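Local coordinates for xyloglucan-specific endo-beta-1,4-glucanase (Uncultured bacterium, PDB 4W88), which hydrolyses internal beta-1,4-glucosidic linkages in the backbone of xyloglucan, a plant cell-wall polysaccharide, as a GH5 family endo-glucanase, at residues A[18-23]-A[306-311]. The protein carries 1 engineered substitution. Sequence-based numbering, arbitrary orientation.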
# COMPACT_ATOMS: atom_id res chain seq x y z
N LEU A 18 0.57 -8.73 -0.63
CA LEU A 18 1.63 -9.81 -0.60
C LEU A 18 2.80 -9.32 0.26
O LEU A 18 3.89 -8.96 -0.25
CB LEU A 18 2.07 -10.04 -2.06
CG LEU A 18 3.01 -11.25 -2.30
CD1 LEU A 18 2.35 -12.59 -2.01
CD2 LEU A 18 3.51 -11.12 -3.71
N GLY A 19 2.59 -9.31 1.58
CA GLY A 19 3.53 -8.68 2.48
C GLY A 19 4.79 -9.52 2.80
O GLY A 19 4.74 -10.75 2.76
N ASN A 20 5.90 -8.84 3.12
CA ASN A 20 7.16 -9.48 3.56
C ASN A 20 7.71 -10.44 2.49
O ASN A 20 8.18 -11.55 2.82
CB ASN A 20 7.00 -10.19 4.93
CG ASN A 20 7.08 -9.22 6.10
OD1 ASN A 20 6.88 -7.98 5.97
ND2 ASN A 20 7.30 -9.76 7.26
N THR A 21 7.53 -10.01 1.23
CA THR A 21 7.82 -10.86 0.03
C THR A 21 8.76 -10.08 -0.89
O THR A 21 9.95 -10.01 -0.55
CB THR A 21 6.52 -11.39 -0.54
OG1 THR A 21 5.73 -11.99 0.50
CG2 THR A 21 6.70 -12.34 -1.64
N LEU A 22 8.27 -9.44 -1.95
CA LEU A 22 9.16 -8.67 -2.81
C LEU A 22 9.68 -7.38 -2.12
O LEU A 22 10.62 -6.75 -2.59
CB LEU A 22 8.50 -8.37 -4.12
CG LEU A 22 8.10 -9.63 -4.91
CD1 LEU A 22 7.41 -9.15 -6.17
CD2 LEU A 22 9.30 -10.46 -5.31
N ASP A 23 9.05 -7.02 -1.01
CA ASP A 23 9.43 -5.91 -0.16
C ASP A 23 10.52 -6.26 0.81
O ASP A 23 11.12 -5.35 1.40
CB ASP A 23 8.23 -5.34 0.63
CG ASP A 23 7.34 -6.42 1.26
OD1 ASP A 23 6.97 -7.44 0.60
OD2 ASP A 23 6.94 -6.21 2.46
N ASN A 306 1.32 -10.58 6.06
CA ASN A 306 2.73 -10.97 6.08
C ASN A 306 3.04 -12.45 6.27
O ASN A 306 4.23 -12.83 6.45
CB ASN A 306 3.51 -10.11 7.09
CG ASN A 306 2.99 -10.25 8.50
OD1 ASN A 306 2.16 -11.13 8.74
ND2 ASN A 306 3.53 -9.48 9.42
N ASN A 307 2.00 -13.27 6.30
CA ASN A 307 2.10 -14.73 6.55
C ASN A 307 2.64 -15.06 7.92
O ASN A 307 3.16 -16.16 8.10
CB ASN A 307 2.93 -15.37 5.46
CG ASN A 307 2.76 -16.87 5.35
OD1 ASN A 307 1.72 -17.41 5.72
ND2 ASN A 307 3.77 -17.54 4.86
N ILE A 308 2.45 -14.16 8.90
CA ILE A 308 2.86 -14.45 10.28
C ILE A 308 1.60 -14.61 11.10
O ILE A 308 0.82 -13.69 11.21
CB ILE A 308 3.76 -13.35 10.88
CG1 ILE A 308 5.06 -13.24 10.06
CG2 ILE A 308 4.07 -13.68 12.33
CD1 ILE A 308 5.95 -12.11 10.55
N TYR A 309 1.42 -15.79 11.72
CA TYR A 309 0.24 -16.06 12.52
C TYR A 309 0.58 -16.90 13.76
O TYR A 309 0.23 -16.53 14.85
CB TYR A 309 -0.83 -16.79 11.69
CG TYR A 309 -2.18 -16.94 12.36
CD1 TYR A 309 -3.10 -15.92 12.30
CD2 TYR A 309 -2.53 -18.09 13.01
CE1 TYR A 309 -4.33 -16.05 12.86
CE2 TYR A 309 -3.78 -18.23 13.59
CZ TYR A 309 -4.69 -17.20 13.52
OH TYR A 309 -5.98 -17.23 14.03
N HIS A 310 1.22 -18.05 13.57
CA HIS A 310 1.49 -18.90 14.69
C HIS A 310 2.82 -18.57 15.33
O HIS A 310 3.02 -18.80 16.49
CB HIS A 310 1.48 -20.37 14.27
CG HIS A 310 0.17 -20.89 13.76
ND1 HIS A 310 -0.96 -21.02 14.55
CD2 HIS A 310 -0.17 -21.39 12.54
CE1 HIS A 310 -1.94 -21.53 13.83
NE2 HIS A 310 -1.49 -21.76 12.60
N GLY A 311 3.76 -18.07 14.56
CA GLY A 311 5.07 -17.78 15.09
C GLY A 311 5.19 -16.37 15.58
O GLY A 311 4.24 -15.61 15.55
O HOH W 1 5.08 -7.21 8.09
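G19 and N306 approach each other, CA atoms 4.3 Å apart, just beyond the C-terminal ends of the first and last strands of the GH5 (beta/alpha)8 barrel, 15-18 and 300-305. The G19 carbonyl O lies 3.9 Å from N306 CA and accepts hydrogen bonds from R321 and T21 OG1. At N20 the side chain, its CG anti to the carbonyl carbon (chi1 -80°), runs alongside that of N306, both pointing the same way, amide planes 53° apart. No direct hydrogen bond crosses here: N20 ND2 sits 3.8 Å from N306 CB, and CD1 of I308 comes near the same nitrogen. A water donates to N20 OD1 and accepts from N306 ND2, which also donates to the E314 carbonyl O. N39 ND2 bonds to both the N20 and N306 carbonyl oxygens, bridging the loops. They probably lie beside the substrate cleft, which in this fold opens at the strands' C-terminal ends; a bound Tris, probably from the crystallisation liquor, lies about 5 Å from the N20 side chain. The D23 carboxylate folds back, accepting from N20 N on OD2 and T21 N on OD1. N306 closes an Asx turn: its OD1 accepts from I308 N at 3.0 Å, the donor 46° out of the carbonyl plane.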